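Local coordinates for UDP-glucose 4-epimerase (Campylobacter jejuni subsp. jejuni serotype O:2, PDB 7K3P), which probably interconverts UDP-glucose and UDP-galactose, and their N-acetylated forms, by NAD-dependent epimerisation at C4 of the sugar, at residues T236-V248 / R303-S315. The protein carries 2 engineered substitutions. Residues are numbered along the deposited sequence; the frame is centred on the assembly and turned at random.
Sequences TKDGTCIRDFIHV and RAGDPSVLISDAS. With ACT (acetate ion), chain G.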
loop_
_atom_site.group_PDB
_atom_site.type_symbol
_atom_site.label_atom_id
_atom_site.label_comp_id
_atom_site.label_asym_id
_atom_site.label_seq_id
_atom_site.Cartn_x
_atom_site.Cartn_y
_atom_site.Cartn_z
ATOM N N THR A 236 14.748 -31.744 -13.869
ATOM C CA THR A 236 15.882 -30.830 -13.795
ATOM C C THR A 236 17.159 -31.624 -13.995
ATOM O O THR A 236 17.122 -32.851 -14.021
ATOM C CB THR A 236 15.990 -30.138 -12.419
ATOM O OG1 THR A 236 16.222 -31.123 -11.405
ATOM C CG2 THR A 236 14.727 -29.345 -12.094
ATOM N N LYS A 237 18.277 -30.911 -14.111
ATOM C CA LYS A 237 19.600 -31.515 -14.273
ATOM C C LYS A 237 19.815 -32.737 -13.376
ATOM O O LYS A 237 20.046 -33.844 -13.874
ATOM C CB LYS A 237 20.712 -30.455 -14.074
ATOM C CG LYS A 237 20.628 -29.626 -12.757
ATOM C CD LYS A 237 21.384 -28.253 -12.817
ATOM C CE LYS A 237 20.572 -27.160 -13.569
ATOM N NZ LYS A 237 21.060 -25.718 -13.413
ATOM N N ASP A 238 19.706 -32.552 -12.063
ATOM C CA ASP A 238 19.960 -33.653 -11.136
ATOM C C ASP A 238 18.703 -34.169 -10.409
ATOM O O ASP A 238 18.813 -34.908 -9.429
ATOM C CB ASP A 238 21.047 -33.269 -10.124
ATOM C CG ASP A 238 20.633 -32.106 -9.221
ATOM O OD1 ASP A 238 19.422 -31.876 -9.039
ATOM O OD2 ASP A 238 21.526 -31.431 -8.677
ATOM N N GLY A 239 17.521 -33.777 -10.880
ATOM C CA GLY A 239 16.278 -34.219 -10.269
ATOM C C GLY A 239 15.820 -33.447 -9.034
ATOM O O GLY A 239 14.727 -33.693 -8.535
ATOM N N THR A 240 16.643 -32.524 -8.530
ATOM C CA THR A 240 16.258 -31.734 -7.357
ATOM C C THR A 240 15.840 -30.313 -7.754
ATOM O O THR A 240 16.058 -29.893 -8.896
ATOM C CB THR A 240 17.362 -31.691 -6.275
ATOM O OG1 THR A 240 18.526 -31.015 -6.777
ATOM C CG2 THR A 240 17.742 -33.104 -5.833
ATOM N N CYS A 241 15.227 -29.587 -6.816
ATOM C CA CYS A 241 14.720 -28.243 -7.093
ATOM C C CYS A 241 15.838 -27.249 -7.430
ATOM O O CYS A 241 16.932 -27.319 -6.878
ATOM C CB CYS A 241 13.888 -27.721 -5.901
ATOM S SG CYS A 241 12.222 -28.471 -5.844
ATOM N N ILE A 242 15.537 -26.327 -8.341
ATOM C CA ILE A 242 16.460 -25.265 -8.710
ATOM C C ILE A 242 15.939 -23.918 -8.186
ATOM O O ILE A 242 14.801 -23.523 -8.460
ATOM C CB ILE A 242 16.656 -25.208 -10.243
ATOM C CG1 ILE A 242 17.364 -26.487 -10.718
ATOM C CG2 ILE A 242 17.459 -23.962 -10.638
ATOM C CD1 ILE A 242 17.521 -26.604 -12.221
ATOM N N ARG A 243 16.770 -23.225 -7.417
ATOM C CA ARG A 243 16.374 -21.931 -6.868
ATOM C C ARG A 243 17.453 -20.876 -7.084
ATOM O O ARG A 243 18.580 -21.197 -7.457
ATOM C CB ARG A 243 16.044 -22.048 -5.373
ATOM C CG ARG A 243 14.798 -22.884 -5.094
ATOM C CD ARG A 243 13.569 -22.261 -5.742
ATOM N NE ARG A 243 12.334 -22.949 -5.358
ATOM C CZ ARG A 243 11.811 -23.989 -6.004
ATOM N NH1 ARG A 243 12.415 -24.492 -7.074
ATOM N NH2 ARG A 243 10.673 -24.533 -5.577
ATOM N N ASP A 244 17.096 -19.631 -6.789
ATOM C CA ASP A 244 17.891 -18.470 -7.129
ATOM C C ASP A 244 18.514 -17.890 -5.846
ATOM O O ASP A 244 17.795 -17.537 -4.893
ATOM C CB ASP A 244 16.956 -17.469 -7.816
ATOM C CG ASP A 244 17.689 -16.323 -8.472
ATOM O OD1 ASP A 244 18.462 -15.634 -7.772
ATOM O OD2 ASP A 244 17.469 -16.108 -9.687
ATOM N N PHE A 245 19.846 -17.840 -5.801
ATOM C CA PHE A 245 20.578 -17.263 -4.666
ATOM C C PHE A 245 21.603 -16.257 -5.178
ATOM O O PHE A 245 22.019 -16.326 -6.337
ATOM C CB PHE A 245 21.290 -18.363 -3.875
ATOM C CG PHE A 245 20.397 -19.498 -3.510
ATOM C CD1 PHE A 245 19.575 -19.415 -2.390
ATOM C CD2 PHE A 245 20.352 -20.640 -4.298
ATOM C CE1 PHE A 245 18.726 -20.457 -2.059
ATOM C CE2 PHE A 245 19.509 -21.688 -3.974
ATOM C CZ PHE A 245 18.693 -21.596 -2.847
ATOM N N ILE A 246 22.020 -15.322 -4.329
ATOM C CA ILE A 246 22.979 -14.320 -4.781
ATOM C C ILE A 246 23.989 -13.939 -3.697
ATOM O O ILE A 246 23.665 -13.913 -2.498
ATOM C CB ILE A 246 22.272 -13.070 -5.348
ATOM C CG1 ILE A 246 23.266 -12.196 -6.113
ATOM C CG2 ILE A 246 21.563 -12.280 -4.221
ATOM C CD1 ILE A 246 22.586 -11.198 -7.037
ATOM N N HIS A 247 25.220 -13.664 -4.122
ATOM C CA HIS A 247 26.281 -13.270 -3.196
ATOM C C HIS A 247 26.028 -11.839 -2.705
ATOM O O HIS A 247 25.628 -10.980 -3.479
ATOM C CB HIS A 247 27.648 -13.367 -3.883
ATOM C CG HIS A 247 28.802 -13.230 -2.944
ATOM N ND1 HIS A 247 29.265 -12.008 -2.506
ATOM C CD2 HIS A 247 29.586 -14.163 -2.355
ATOM C CE1 HIS A 247 30.286 -12.193 -1.688
ATOM N NE2 HIS A 247 30.498 -13.490 -1.576
ATOM N N VAL A 248 26.262 -11.590 -1.418
ATOM C CA VAL A 248 25.979 -10.264 -0.854
ATOM C C VAL A 248 26.721 -9.140 -1.588
ATOM O O VAL A 248 26.214 -8.019 -1.686
ATOM C CB VAL A 248 26.257 -10.205 0.671
ATOM C CG1 VAL A 248 27.739 -10.464 0.968
ATOM C CG2 VAL A 248 25.822 -8.853 1.245
ATOM N N ARG A 303 7.222 -32.320 -2.297
ATOM C CA ARG A 303 6.290 -31.520 -1.538
ATOM C C ARG A 303 5.320 -30.936 -2.565
ATOM O O ARG A 303 5.724 -30.171 -3.452
ATOM C CB ARG A 303 7.087 -30.429 -0.841
ATOM C CG ARG A 303 6.353 -29.558 0.118
ATOM C CD ARG A 303 7.183 -28.305 0.323
ATOM N NE ARG A 303 7.765 -28.213 1.656
ATOM C CZ ARG A 303 8.956 -27.687 1.925
ATOM N NH1 ARG A 303 9.728 -27.224 0.950
ATOM N NH2 ARG A 303 9.381 -27.637 3.180
ATOM N N ALA A 304 4.053 -31.338 -2.496
ATOM C CA ALA A 304 3.063 -30.872 -3.468
ATOM C C ALA A 304 3.063 -29.351 -3.512
ATOM O O ALA A 304 3.243 -28.692 -2.481
ATOM C CB ALA A 304 1.684 -31.395 -3.128
ATOM N N GLY A 305 2.900 -28.794 -4.708
ATOM C CA GLY A 305 2.928 -27.353 -4.870
ATOM C C GLY A 305 4.289 -26.733 -5.187
ATOM O O GLY A 305 4.350 -25.616 -5.706
ATOM N N ASP A 306 5.378 -27.430 -4.877
ATOM C CA ASP A 306 6.716 -26.874 -5.120
ATOM C C ASP A 306 7.086 -26.912 -6.600
ATOM O O ASP A 306 7.125 -27.986 -7.204
ATOM C CB ASP A 306 7.783 -27.641 -4.334
ATOM C CG ASP A 306 7.958 -27.132 -2.919
ATOM O OD1 ASP A 306 7.396 -26.069 -2.577
ATOM O OD2 ASP A 306 8.681 -27.805 -2.149
ATOM N N PRO A 307 7.389 -25.745 -7.192
ATOM C CA PRO A 307 7.859 -25.791 -8.582
ATOM C C PRO A 307 9.269 -26.401 -8.656
ATOM O O PRO A 307 10.058 -26.266 -7.709
ATOM C CB PRO A 307 7.877 -24.312 -8.997
ATOM C CG PRO A 307 8.060 -23.556 -7.703
ATOM C CD PRO A 307 7.342 -24.372 -6.646
ATOM N N SER A 308 9.582 -27.087 -9.750
ATOM C CA SER A 308 10.924 -27.637 -9.901
ATOM C C SER A 308 11.957 -26.503 -10.064
ATOM O O SER A 308 13.106 -26.618 -9.624
ATOM C CB SER A 308 10.984 -28.603 -11.092
ATOM O OG SER A 308 10.593 -27.948 -12.285
ATOM N N VAL A 309 11.530 -25.409 -10.692
ATOM C CA VAL A 309 12.414 -24.279 -11.005
ATOM C C VAL A 309 11.733 -22.943 -10.683
ATOM O O VAL A 309 10.576 -22.714 -11.064
ATOM C CB VAL A 309 12.841 -24.289 -12.496
ATOM C CG1 VAL A 309 13.793 -23.127 -12.807
ATOM C CG2 VAL A 309 13.511 -25.608 -12.850
ATOM N N LEU A 310 12.452 -22.078 -9.969
ATOM C CA LEU A 310 11.981 -20.717 -9.700
ATOM C C LEU A 310 13.206 -19.796 -9.596
ATOM O O LEU A 310 13.938 -19.831 -8.604
ATOM C CB LEU A 310 11.175 -20.676 -8.395
ATOM C CG LEU A 310 10.766 -19.290 -7.892
ATOM C CD1 LEU A 310 9.955 -18.600 -8.950
ATOM C CD2 LEU A 310 9.975 -19.378 -6.590
ATOM N N ILE A 311 13.438 -18.984 -10.625
ATOM C CA ILE A 311 14.594 -18.084 -10.624
ATOM C C ILE A 311 14.214 -16.765 -11.282
ATOM O O ILE A 311 13.185 -16.681 -11.968
ATOM C CB ILE A 311 15.798 -18.703 -11.385
ATOM C CG1 ILE A 311 15.507 -18.769 -12.883
ATOM C CG2 ILE A 311 16.123 -20.085 -10.841
ATOM C CD1 ILE A 311 16.727 -19.211 -13.711
ATOM N N SER A 312 15.043 -15.741 -11.084
ATOM C CA SER A 312 14.809 -14.456 -11.728
ATOM C C SER A 312 15.283 -14.521 -13.174
ATOM O O SER A 312 16.316 -15.142 -13.465
ATOM C CB SER A 312 15.589 -13.334 -11.025
ATOM O OG SER A 312 15.238 -13.198 -9.650
ATOM N N ASP A 313 14.558 -13.847 -14.060
ATOM C CA ASP A 313 15.065 -13.546 -15.390
ATOM C C ASP A 313 15.904 -12.269 -15.260
ATOM O O ASP A 313 15.362 -11.208 -14.968
ATOM C CB ASP A 313 13.893 -13.303 -16.336
ATOM C CG ASP A 313 14.337 -13.011 -17.769
ATOM O OD1 ASP A 313 15.527 -12.684 -18.010
ATOM O OD2 ASP A 313 13.471 -13.110 -18.657
ATOM N N ALA A 314 17.217 -12.374 -15.460
ATOM C CA ALA A 314 18.115 -11.231 -15.294
ATOM C C ALA A 314 18.591 -10.607 -16.604
ATOM O O ALA A 314 19.552 -9.837 -16.605
ATOM C CB ALA A 314 19.308 -11.620 -14.438
ATOM N N SER A 315 17.929 -10.929 -17.712
ATOM C CA SER A 315 18.349 -10.397 -19.006
ATOM C C SER A 315 18.224 -8.856 -19.076
ATOM O O SER A 315 19.106 -8.165 -19.611
ATOM C CB SER A 315 17.583 -11.088 -20.139
ATOM O OG SER A 315 16.198 -10.818 -20.079
HETATM C C ACT G . 9.684 -22.620 -3.031
HETATM O O ACT G . 9.133 -23.748 -3.155
HETATM O OXT ACT G . 10.938 -22.587 -2.952
HETATM C CH3 ACT G . 8.882 -21.357 -2.959
HETATM O O HOH W 1 17.140 -12.990 -7.900
HETATM O O HOH W 2 14.317 -18.906 -6.048
HETATM O O HOH W 3 18.580 -15.171 -12.018
#
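Arg243 carries most of the polar side-chain contact, folding back over the end of the strand pair to grip the backbone of 303-315. NH1 and NH2 both point end-on at the carbonyl oxygen of Pro307, NH2 at 2.8 Å, slightly tilted from the carbonyl plane, and NH1 from well above it. NH1 also donates to the carbonyl O of the preceding residue, Ile242, at 2.9 Å, and only weakly to Ser308 O. The bend at chi2 (-61°) turns the guanidinium back this way; Leu310 CB lies over one of its faces, towards the rim. Along another edge, NE and NH2 hold the two oxygens of an acetate, probably from the crystallisation liquor, with NE 2.8 Å from OXT. Five hydrogen bonds besides the weak one fix the group's rotation in this crystal, two of them to the acetate.

Backbone bonds join strands 242-246 and 309-312 in parallel: Ile242 N donates to Ser308 O (2.8 Å), and Ile242 O accepts from Leu310 N as well as from Arg243 NH1, the two donors arriving from opposite faces of its plane. The pair belongs to a small mixed sheet, separate from the seven-stranded parallel Rossmann-type sheet of this NAD-dependent epimerase/dehydratase family member; strand 149-150 continues it beyond 309-312, while 192-193 and 278-279 pair with 242-246.

Where the strands part, Asp244 replaces the backbone pairing. Its CG, anti to the backbone N (chi1 -169°), brings OD2 to Ser312 N at 2.8 Å, the N-H coming from above the carboxylate plane. One water links OD2 to Ser312 O; another bridges Asp244 N and Leu310 O, themselves 3.6 Å apart.

Apolar contacts line the Ile242 face. Val309 CG2 touches both Thr236 CG2 and, at 4.1 Å, Ile242 CB, and the CG2 methyls of Ile242 and Ile311 meet side by side.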